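PDB 2FVG: endoglucanase from Thermotoga maritima, which probably acts as a metal-dependent aminopeptidase of the M42 family, binding two divalent metal cations per subunit, despite its endoglucanase name. Local coordinates for residues 11-17 against 62-67; 97-101 against 140-144; 160-166 against 310-316; 21-25 against 37-43. All coordinates share one frame; numbering follows the deposited sequence.

Interaction 1. Residues 11-17 against 62-67; sequences PGVSGDE and MDEVGF. With EDO (1,2-ethanediol), chain C.
Met62, a selenomethionine, sets its CB 4.2 Å from Glu17 CG where two loops meet in a lone beta bridge, Val13 with Glu64, at the start of a type II turn that runs from Val13 to Asp16. Asp63 comes next, lying side by side with Glu17, the two carboxylate planes 54° apart. Its OD2 accepts a hydrogen bond from Ser14 OG at 2.5 Å, on the anti lone pair, while Glu17 OE2 accepts from Gly15 N and from Gln196 N. Because Asp63 stands beside His61, a predicted zinc ligand two positions earlier, it probably belongs to the second shell of the metal site. Glu64 engages with both backbone and side chain: its N makes a weak bond to Gly12 O and its O accepts from Ser14 N at 3.2 Å. With CG wedged between backbone N and carbonyl carbon (chi1 67°), the extended chain passes alongside Gly12, and OE2 accepts from Gly12 N at 2.8 Å. Salt bridges from Lys164 and Arg169 would balance this buried charge. Beyond Val65, Gly66 gives Val13 room: a CB there would run into Val13 CG2, and Val13 CG1 rests 3.8 Å from Gly66 CA.

Interaction 2. Residues 97-101 against 140-144; sequences QVKNL and KYVSI
Leu101 and Tyr141 cross at about a right angle, the leucine branch CD2 settling nearest to Tyr141 CB, at 3.8 Å, where the ring is attached. The other branch, CD1, approaches the ring obliquely, 4.1 Å from CD2 of Tyr141. Leucine CG lies anti to the backbone N (chi1 -176°), which carries both methyls across toward the tyrosine. Val98 and Val142 repeat the perpendicular crossing: CG1 of Val98 abuts CG2 of Val142 at 3.6 Å, the tightest apolar touch here. Beyond the valine pair, on the side away from Leu101, Lys99 runs past the Tyr141 backbone, its CE 3.4 Å from Tyr141 O, and bends at chi3 to bring NZ into a salt bridge with Asp146. A water donates to Lys99 O at 2.7 Å and only weakly to Tyr141 O. All three reaching side chains come from one tight hairpin, a type I' turn from Val98 to Leu101 closed by paired backbone bonds. That turn joins strands 95-98 and 101-107 of the six-stranded antiparallel sheet, away from the predicted metal site; residues 140-144 lead from helix 135-139 toward strand 147-150, with Val142 also touching Ile72 of strand 66-72.

Interaction 3. Residues 160-166 against 310-316; sequences RAVGKAF and PNSIIDL. With EDO (1,2-ethanediol), chain C.
Phe166 packs its ring against the Ser312 and Ile314 face of the antiparallel pair formed by strands 160-163 and 312-315, whose N-to-C directions are 154° apart. Its CB lies 3.9 Å from Ser312 OG. CG then faces Ile314 CG2, and CD2 closes on that same methyl at 3.6 Å. Further out, CE2 reaches Ser312 O at 3.4 Å in an oblique approach. With CG anti to the carbonyl carbon (chi1 -80°), the ring turns back toward its own strand, one face near Gly163 O, the opposite face near Ile314 CG1, and an edge toward Ala161 C. An alanine here would remove the ring and is likely to open a gap between Gly163 O and the Ile314 side chain. Beside the ring the strands hold register through two hydrogen-bonded pairs, Ala161 with Ile314 and Gly163 with Ser312. A water bridges the bend that follows, donating to Gly163 O, accepting from Phe166 N and lying 2.5 Å from Ser312 OG. On the face that carries Val162 and Ile313, Arg160 turns its guanidinium edge to Asp315: NE gives a salt-bridging bond of 2.8 Å to OD2, nearly straight at 160°, while NH2 adds a weak one. The pair sits between strands 155-157 and 297-306; helix 4-9 brings Leu4 against Phe166 and Ile314, helix 166-180 starts at Phe166, just before the predicted metal ligand Asp167, and helix 316-332 departs from Leu316.

Interaction 4. Residues 21-25 against 37-43; sequences RDFIK and TDVLGNL. With EDO (1,2-ethanediol), chain B; EDO (1,2-ethanediol), chain D.
Arg21 of helix 18-28 reaches into the hairpin loop between strands 34-37 and 43-47, a loop built on an Asx motif at Asp38. Its NH1 donates to Gly41 O at 2.8 Å, meeting a lone pair in the carbonyl plane, although the oxygen is tilted 29° from the guanidinium plane. The methyl CG2 of Thr37 lies over one guanidinium face, while OG1 of Thr37 comes 3.4 Å from Arg21 CD. The arginine chain starts anti to the backbone N (chi1 -177°) and stays extended as far as CD, lying across Leu43 with CG 4.0 Å from Leu43 CB before it bends at chi3 toward the loop. A serine in its place would probably leave Gly41 O without this donor and Thr37 CG2 without the flat group beneath it. Next along the helix, Ile24 CG2 packs on Leu43 CD2 at 3.7 Å, and Lys25 lays its CE near Leu43 CD1 while its NZ forms a salt bridge with Asp22. Gly41 suits its place: a CB would crowd Arg21 NH1 and also jam against the carbonyl before it. The second shell sets the Gly41 backbone, and with it the acceptor of Arg21. Asp38 OD1 accepts from both Gly41 N and Asn42 N, and Asn42 OD1 takes Val195 N from the neighbouring loop. The Asp38 carboxylate is itself fixed by Asn42, whose ND2 donates to the syn lone pair of OD2 at 2.7 Å.

From the N terminus, the loop 11-17 after helix 4-9 leads into helix 18-28, and interaction 4 ties that helix back to the hairpin loop at 37-43. This short loop is nested inside the longer one that interaction 1 closes between 11-17 and 62-67; the two meet where Met62 packs on Arg21, Ile24 and Gly41. Interaction 2 follows in series, within the six-stranded antiparallel sheet that strand 66-72 enters, and touches interaction 1 through Pro11 and Gln97. Interaction 3 then spans 144 residues to pair two strands of the large mixed sheet. It joins interaction 1 through the Glu64 to Lys164 salt bridge, linking the connection between the two sheets to the start of helix 166-180.

Interaction 1. Residues 11-17 against 62-67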
# COMPACT_ATOMS: atom_id res chain seq x y z
N PRO A 11 -11.28 -0.86 5.01
CA PRO A 11 -10.98 -2.23 4.68
C PRO A 11 -10.77 -2.43 3.18
O PRO A 11 -11.51 -1.87 2.37
CB PRO A 11 -12.24 -2.99 5.16
CG PRO A 11 -13.34 -2.00 5.13
CD PRO A 11 -12.74 -0.62 5.10
N GLY A 12 -9.77 -3.23 2.82
CA GLY A 12 -9.44 -3.56 1.43
C GLY A 12 -8.44 -4.71 1.35
O GLY A 12 -7.31 -4.57 0.86
N VAL A 13 -8.86 -5.87 1.81
CA VAL A 13 -8.03 -7.04 1.79
C VAL A 13 -7.82 -7.47 0.35
O VAL A 13 -8.66 -7.18 -0.50
CB VAL A 13 -8.71 -8.16 2.61
CG1 VAL A 13 -7.91 -9.47 2.53
CG2 VAL A 13 -8.85 -7.73 4.04
N SER A 14 -6.69 -8.13 0.07
CA SER A 14 -6.36 -8.61 -1.29
C SER A 14 -7.51 -9.39 -1.88
O SER A 14 -8.00 -10.34 -1.27
CB SER A 14 -5.14 -9.52 -1.25
OG SER A 14 -4.01 -8.84 -0.74
N GLY A 15 -7.95 -9.01 -3.07
CA GLY A 15 -9.09 -9.72 -3.70
C GLY A 15 -10.39 -8.99 -3.43
O GLY A 15 -11.40 -9.26 -4.05
N ASP A 16 -10.35 -8.00 -2.53
CA ASP A 16 -11.55 -7.26 -2.16
C ASP A 16 -11.26 -5.78 -2.02
O ASP A 16 -11.66 -5.17 -1.03
CB ASP A 16 -12.08 -7.84 -0.83
CG ASP A 16 -13.46 -7.31 -0.45
OD1 ASP A 16 -14.36 -7.21 -1.31
OD2 ASP A 16 -13.66 -7.00 0.75
N GLU A 17 -10.62 -5.18 -3.02
CA GLU A 17 -10.22 -3.77 -2.96
C GLU A 17 -11.24 -2.74 -3.45
O GLU A 17 -10.88 -1.56 -3.63
CB GLU A 17 -8.91 -3.52 -3.73
CG GLU A 17 -7.70 -4.44 -3.44
CD GLU A 17 -7.77 -5.82 -4.14
OE1 GLU A 17 -8.83 -6.21 -4.68
OE2 GLU A 17 -6.73 -6.53 -4.12
N MSE A 62 -3.20 -1.19 -3.48
CA MSE A 62 -4.36 -0.93 -2.67
C MSE A 62 -4.67 -1.99 -1.65
O MSE A 62 -5.40 -1.72 -0.69
CB MSE A 62 -5.58 -0.78 -3.56
CG MSE A 62 -5.52 0.44 -4.42
SE MSE A 62 -7.23 0.71 -5.42
CE MSE A 62 -7.19 -0.83 -6.67
N ASP A 63 -4.15 -3.20 -1.85
CA ASP A 63 -4.51 -4.32 -0.97
C ASP A 63 -3.75 -4.40 0.35
O ASP A 63 -2.64 -3.87 0.49
CB ASP A 63 -4.45 -5.68 -1.72
CG ASP A 63 -3.06 -6.03 -2.25
OD1 ASP A 63 -2.35 -5.12 -2.76
OD2 ASP A 63 -2.70 -7.24 -2.17
N GLU A 64 -4.36 -5.09 1.32
CA GLU A 64 -3.74 -5.29 2.63
C GLU A 64 -3.91 -6.77 3.03
O GLU A 64 -4.69 -7.50 2.43
CB GLU A 64 -4.38 -4.34 3.66
CG GLU A 64 -5.85 -4.66 3.96
CD GLU A 64 -6.53 -3.65 4.87
OE1 GLU A 64 -6.12 -3.48 6.04
OE2 GLU A 64 -7.51 -3.03 4.41
N VAL A 65 -3.16 -7.21 4.03
CA VAL A 65 -3.31 -8.56 4.55
C VAL A 65 -4.64 -8.70 5.31
O VAL A 65 -5.13 -7.74 5.91
CB VAL A 65 -2.09 -8.96 5.43
CG1 VAL A 65 -2.33 -10.29 6.14
CG2 VAL A 65 -0.88 -9.09 4.55
N GLY A 66 -5.21 -9.92 5.31
CA GLY A 66 -6.50 -10.12 5.98
C GLY A 66 -6.86 -11.58 6.06
O GLY A 66 -5.97 -12.43 6.16
N PHE A 67 -8.16 -11.87 6.03
CA PHE A 67 -8.65 -13.23 6.17
C PHE A 67 -9.89 -13.38 5.32
O PHE A 67 -10.39 -12.41 4.74
CB PHE A 67 -8.99 -13.52 7.65
CG PHE A 67 -7.91 -13.10 8.62
CD1 PHE A 67 -6.83 -13.94 8.88
CD2 PHE A 67 -7.95 -11.86 9.23
CE1 PHE A 67 -5.81 -13.56 9.74
CE2 PHE A 67 -6.94 -11.45 10.09
CZ PHE A 67 -5.86 -12.31 10.36
C1 EDO C . -2.72 -4.22 7.61
O1 EDO C . -3.60 -5.34 7.69
C2 EDO C . -1.60 -4.41 8.62
O2 EDO C . -0.93 -3.17 8.84

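Interaction 2. Residues 97-101 against 140-144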
# COMPACT_ATOMS: atom_id res chain seq x y z
N GLN A 97 -13.09 -7.08 11.32
CA GLN A 97 -14.43 -6.74 10.88
C GLN A 97 -14.81 -7.42 9.58
O GLN A 97 -13.95 -7.69 8.75
CB GLN A 97 -14.59 -5.24 10.69
CG GLN A 97 -13.92 -4.71 9.45
CD GLN A 97 -14.76 -3.65 8.77
OE1 GLN A 97 -15.34 -3.89 7.70
NE2 GLN A 97 -14.90 -2.51 9.42
N VAL A 98 -16.10 -7.71 9.43
CA VAL A 98 -16.63 -8.34 8.22
C VAL A 98 -17.88 -7.53 7.91
O VAL A 98 -18.78 -7.43 8.74
CB VAL A 98 -16.96 -9.84 8.43
CG1 VAL A 98 -17.58 -10.47 7.16
CG2 VAL A 98 -15.72 -10.60 8.79
N LYS A 99 -17.91 -6.94 6.73
CA LYS A 99 -19.00 -6.07 6.31
C LYS A 99 -19.49 -5.17 7.44
O LYS A 99 -20.67 -5.19 7.82
CB LYS A 99 -20.12 -6.87 5.63
CG LYS A 99 -19.67 -7.45 4.28
CD LYS A 99 -20.73 -8.22 3.56
CE LYS A 99 -21.21 -9.40 4.38
NZ LYS A 99 -22.12 -10.31 3.61
N ASN A 100 -18.55 -4.39 7.99
CA ASN A 100 -18.83 -3.41 9.04
C ASN A 100 -19.30 -3.96 10.39
O ASN A 100 -19.73 -3.21 11.25
CB ASN A 100 -19.82 -2.36 8.53
CG ASN A 100 -19.27 -1.54 7.37
OD1 ASN A 100 -18.06 -1.27 7.30
ND2 ASN A 100 -20.15 -1.14 6.46
N LEU A 101 -19.21 -5.28 10.57
CA LEU A 101 -19.57 -5.93 11.81
C LEU A 101 -18.26 -6.28 12.53
O LEU A 101 -17.48 -7.07 12.02
CB LEU A 101 -20.38 -7.20 11.52
CG LEU A 101 -20.92 -8.00 12.70
CD1 LEU A 101 -22.07 -7.24 13.34
CD2 LEU A 101 -21.39 -9.33 12.21
N LYS A 140 -27.40 -13.87 8.82
CA LYS A 140 -28.07 -12.62 8.47
C LYS A 140 -27.05 -11.49 8.23
O LYS A 140 -27.35 -10.51 7.54
CB LYS A 140 -29.06 -12.22 9.58
N TYR A 141 -25.84 -11.63 8.77
CA TYR A 141 -24.81 -10.59 8.61
C TYR A 141 -23.58 -11.05 7.85
O TYR A 141 -22.90 -10.25 7.20
CB TYR A 141 -24.31 -10.12 9.99
CG TYR A 141 -25.34 -9.50 10.91
CD1 TYR A 141 -26.22 -10.30 11.64
CD2 TYR A 141 -25.41 -8.12 11.07
CE1 TYR A 141 -27.16 -9.72 12.49
CE2 TYR A 141 -26.34 -7.54 11.93
CZ TYR A 141 -27.21 -8.34 12.63
OH TYR A 141 -28.14 -7.77 13.48
N VAL A 142 -23.30 -12.34 7.95
CA VAL A 142 -22.06 -12.92 7.46
C VAL A 142 -22.21 -14.11 6.53
O VAL A 142 -23.21 -14.82 6.60
CB VAL A 142 -21.16 -13.25 8.71
CG1 VAL A 142 -20.44 -14.58 8.61
CG2 VAL A 142 -20.20 -12.08 8.99
N SER A 143 -21.24 -14.31 5.64
CA SER A 143 -21.27 -15.47 4.72
C SER A 143 -19.88 -16.00 4.37
O SER A 143 -18.90 -15.22 4.32
CB SER A 143 -22.01 -15.14 3.42
OG SER A 143 -23.31 -14.64 3.67
N ILE A 144 -19.81 -17.32 4.11
CA ILE A 144 -18.58 -17.98 3.67
C ILE A 144 -18.07 -17.20 2.48
O ILE A 144 -18.84 -16.88 1.57
CB ILE A 144 -18.79 -19.47 3.23
CG1 ILE A 144 -19.10 -20.38 4.42
CG2 ILE A 144 -17.54 -20.03 2.50
CD1 ILE A 144 -20.52 -20.30 4.94
O HOH W 1 -22.68 -6.93 7.94

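Interaction 3. Residues 160-166 against 310-316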
# COMPACT_ATOMS: atom_id res chain seq x y z
N ARG A 160 4.36 11.88 13.85
CA ARG A 160 4.36 10.44 13.67
C ARG A 160 2.91 10.02 13.58
O ARG A 160 2.07 10.64 14.23
CB ARG A 160 5.04 9.73 14.86
CG ARG A 160 6.53 10.03 15.01
CD ARG A 160 7.38 9.17 14.07
NE ARG A 160 8.73 9.72 13.88
CZ ARG A 160 9.83 9.37 14.55
NH1 ARG A 160 9.80 8.44 15.50
NH2 ARG A 160 10.98 9.97 14.25
N ALA A 161 2.62 9.01 12.77
CA ALA A 161 1.27 8.51 12.64
C ALA A 161 1.28 7.01 12.84
O ALA A 161 2.21 6.33 12.43
CB ALA A 161 0.71 8.87 11.28
N VAL A 162 0.23 6.49 13.47
CA VAL A 162 0.11 5.06 13.77
C VAL A 162 -1.23 4.58 13.21
O VAL A 162 -2.26 5.27 13.34
CB VAL A 162 0.11 4.78 15.30
CG1 VAL A 162 0.08 3.25 15.61
CG2 VAL A 162 1.32 5.43 15.96
N GLY A 163 -1.20 3.42 12.55
CA GLY A 163 -2.40 2.84 11.98
C GLY A 163 -2.03 1.59 11.22
O GLY A 163 -0.88 1.18 11.22
N LYS A 164 -3.01 0.98 10.57
CA LYS A 164 -2.76 -0.24 9.85
C LYS A 164 -2.65 0.04 8.36
O LYS A 164 -2.94 1.16 7.89
CB LYS A 164 -3.89 -1.24 10.09
CG LYS A 164 -5.19 -0.84 9.41
CD LYS A 164 -6.17 -1.94 9.44
CE LYS A 164 -7.46 -1.56 8.75
NZ LYS A 164 -7.37 -1.46 7.27
N ALA A 165 -2.24 -1.00 7.64
CA ALA A 165 -2.12 -1.03 6.18
C ALA A 165 -1.33 0.14 5.61
O ALA A 165 -1.56 0.52 4.46
CB ALA A 165 -3.50 -1.07 5.54
N PHE A 166 -0.39 0.70 6.36
CA PHE A 166 0.45 1.79 5.80
C PHE A 166 1.20 1.24 4.56
O PHE A 166 1.54 1.97 3.62
CB PHE A 166 1.41 2.37 6.83
CG PHE A 166 0.77 3.37 7.79
CD1 PHE A 166 -0.37 4.08 7.45
CD2 PHE A 166 1.39 3.66 9.01
CE1 PHE A 166 -0.92 5.03 8.33
CE2 PHE A 166 0.86 4.62 9.90
CZ PHE A 166 -0.29 5.31 9.55
N PRO A 310 -1.44 -5.37 13.89
CA PRO A 310 -1.43 -4.76 12.54
C PRO A 310 -0.82 -3.37 12.40
O PRO A 310 -0.51 -2.96 11.29
CB PRO A 310 -2.93 -4.66 12.21
CG PRO A 310 -3.58 -4.45 13.54
CD PRO A 310 -2.79 -5.31 14.50
N ASN A 311 -0.64 -2.65 13.49
CA ASN A 311 -0.14 -1.27 13.38
C ASN A 311 1.34 -1.05 13.14
O ASN A 311 2.20 -1.83 13.58
CB ASN A 311 -0.55 -0.50 14.62
CG ASN A 311 -2.03 -0.32 14.69
OD1 ASN A 311 -2.69 -0.22 13.65
ND2 ASN A 311 -2.58 -0.29 15.89
N SER A 312 1.63 0.03 12.43
CA SER A 312 2.99 0.49 12.25
C SER A 312 3.00 2.00 12.33
O SER A 312 1.94 2.62 12.45
CB SER A 312 3.62 -0.04 10.96
OG SER A 312 3.00 0.51 9.84
N ILE A 313 4.19 2.59 12.24
CA ILE A 313 4.38 4.02 12.41
C ILE A 313 5.09 4.62 11.22
O ILE A 313 6.05 4.04 10.74
CB ILE A 313 5.31 4.25 13.64
CG1 ILE A 313 4.87 3.39 14.85
CG2 ILE A 313 5.42 5.73 14.01
CD1 ILE A 313 5.95 3.19 15.88
N ILE A 314 4.60 5.76 10.73
CA ILE A 314 5.35 6.48 9.71
C ILE A 314 5.68 7.88 10.24
O ILE A 314 4.98 8.40 11.12
CB ILE A 314 4.64 6.59 8.35
CG1 ILE A 314 3.38 7.45 8.43
CG2 ILE A 314 4.36 5.20 7.77
CD1 ILE A 314 2.91 7.95 7.09
N ASP A 315 6.73 8.48 9.71
CA ASP A 315 7.14 9.81 10.09
C ASP A 315 6.57 10.67 8.98
O ASP A 315 6.80 10.39 7.80
CB ASP A 315 8.67 9.88 10.16
CG ASP A 315 9.17 11.22 10.60
OD1 ASP A 315 9.21 12.14 9.77
OD2 ASP A 315 9.53 11.36 11.79
N LEU A 316 5.80 11.70 9.35
CA LEU A 316 5.19 12.59 8.36
C LEU A 316 6.20 13.43 7.55
O LEU A 316 5.90 13.83 6.42
CB LEU A 316 4.06 13.43 8.96
CG LEU A 316 2.87 12.61 9.50
CD1 LEU A 316 1.87 13.51 10.19
CD2 LEU A 316 2.19 11.82 8.38
C1 EDO C . -2.72 -4.22 7.61
O1 EDO C . -3.60 -5.34 7.69
C2 EDO C . -1.60 -4.41 8.62
O2 EDO C . -0.93 -3.17 8.84
O HOH W 2 0.65 -0.11 9.20

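Interaction 4. Residues 21-25 against 37-43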
# COMPACT_ATOMS: atom_id res chain seq x y z
N ARG A 21 -10.74 1.27 -3.94
CA ARG A 21 -10.72 1.78 -5.33
C ARG A 21 -11.76 2.87 -5.52
O ARG A 21 -11.47 3.92 -6.09
CB ARG A 21 -10.90 0.63 -6.35
CG ARG A 21 -10.81 1.07 -7.81
CD ARG A 21 -10.99 -0.06 -8.83
NE ARG A 21 -12.19 -0.86 -8.58
CZ ARG A 21 -12.16 -2.12 -8.17
NH1 ARG A 21 -11.00 -2.75 -8.03
NH2 ARG A 21 -13.29 -2.77 -7.93
N ASP A 22 -12.98 2.66 -5.01
CA ASP A 22 -14.03 3.68 -5.10
C ASP A 22 -13.65 4.98 -4.39
O ASP A 22 -13.94 6.09 -4.88
CB ASP A 22 -15.38 3.17 -4.54
CG ASP A 22 -16.01 2.10 -5.43
OD1 ASP A 22 -15.59 1.94 -6.60
OD2 ASP A 22 -16.95 1.42 -4.96
N PHE A 23 -13.00 4.85 -3.24
CA PHE A 23 -12.58 6.02 -2.49
C PHE A 23 -11.56 6.83 -3.29
O PHE A 23 -11.74 8.02 -3.52
CB PHE A 23 -12.02 5.60 -1.11
CG PHE A 23 -11.60 6.77 -0.28
CD1 PHE A 23 -12.53 7.48 0.48
CD2 PHE A 23 -10.27 7.17 -0.26
CE1 PHE A 23 -12.14 8.57 1.24
CE2 PHE A 23 -9.88 8.25 0.50
CZ PHE A 23 -10.81 8.95 1.25
N ILE A 24 -10.49 6.18 -3.73
CA ILE A 24 -9.43 6.84 -4.50
C ILE A 24 -10.01 7.55 -5.73
O ILE A 24 -9.72 8.74 -5.99
CB ILE A 24 -8.30 5.83 -4.85
CG1 ILE A 24 -7.61 5.32 -3.57
CG2 ILE A 24 -7.32 6.49 -5.78
CD1 ILE A 24 -6.56 4.20 -3.78
N LYS A 25 -10.87 6.83 -6.45
CA LYS A 25 -11.58 7.35 -7.62
C LYS A 25 -12.30 8.67 -7.29
O LYS A 25 -12.13 9.67 -7.98
CB LYS A 25 -12.59 6.31 -8.08
CG LYS A 25 -13.18 6.51 -9.45
CD LYS A 25 -14.17 5.38 -9.80
CE LYS A 25 -13.54 3.98 -9.65
NZ LYS A 25 -14.52 2.86 -9.81
N THR A 37 -10.95 1.61 -14.65
CA THR A 37 -10.61 0.39 -13.96
C THR A 37 -10.36 -0.67 -15.05
O THR A 37 -11.26 -0.96 -15.85
CB THR A 37 -11.75 -0.07 -13.03
OG1 THR A 37 -11.94 0.91 -12.00
CG2 THR A 37 -11.44 -1.40 -12.39
N ASP A 38 -9.16 -1.24 -15.09
CA ASP A 38 -8.87 -2.28 -16.09
C ASP A 38 -9.64 -3.54 -15.72
O ASP A 38 -10.35 -3.55 -14.72
CB ASP A 38 -7.37 -2.53 -16.27
CG ASP A 38 -6.73 -3.25 -15.09
OD1 ASP A 38 -7.44 -3.66 -14.14
OD2 ASP A 38 -5.49 -3.42 -15.13
N VAL A 39 -9.46 -4.61 -16.49
CA VAL A 39 -10.23 -5.86 -16.27
C VAL A 39 -9.92 -6.62 -14.96
O VAL A 39 -10.77 -7.36 -14.46
CB VAL A 39 -10.16 -6.80 -17.52
CG1 VAL A 39 -8.73 -7.25 -17.81
CG2 VAL A 39 -11.10 -8.01 -17.38
N LEU A 40 -8.74 -6.43 -14.38
CA LEU A 40 -8.38 -7.12 -13.13
C LEU A 40 -8.80 -6.31 -11.89
O LEU A 40 -8.91 -6.85 -10.78
CB LEU A 40 -6.88 -7.39 -13.09
CG LEU A 40 -6.36 -8.13 -14.32
CD1 LEU A 40 -4.87 -7.89 -14.51
CD2 LEU A 40 -6.72 -9.63 -14.26
N GLY A 41 -9.03 -5.02 -12.09
CA GLY A 41 -9.47 -4.17 -11.00
C GLY A 41 -8.53 -3.04 -10.66
O GLY A 41 -8.78 -2.28 -9.72
N ASN A 42 -7.43 -2.95 -11.41
CA ASN A 42 -6.45 -1.89 -11.20
C ASN A 42 -7.08 -0.58 -11.58
O ASN A 42 -7.78 -0.51 -12.59
CB ASN A 42 -5.22 -2.07 -12.09
CG ASN A 42 -4.45 -3.34 -11.80
OD1 ASN A 42 -4.13 -3.64 -10.65
ND2 ASN A 42 -4.15 -4.09 -12.84
N LEU A 43 -6.79 0.46 -10.82
CA LEU A 43 -7.30 1.78 -11.13
C LEU A 43 -6.19 2.49 -11.85
O LEU A 43 -5.10 2.62 -11.31
CB LEU A 43 -7.68 2.53 -9.85
CG LEU A 43 -8.26 3.94 -10.02
CD1 LEU A 43 -9.55 3.91 -10.82
CD2 LEU A 43 -8.51 4.51 -8.65
C1 EDO B . -12.82 -3.52 -18.51
O1 EDO B . -13.31 -3.42 -17.17
C2 EDO B . -12.36 -2.14 -18.99
O2 EDO B . -11.23 -2.29 -19.86
C1 EDO D . -0.93 -5.49 -11.67
O1 EDO D . -1.84 -6.22 -10.83
C2 EDO D . 0.29 -5.04 -10.87
O2 EDO D . 1.09 -4.14 -11.65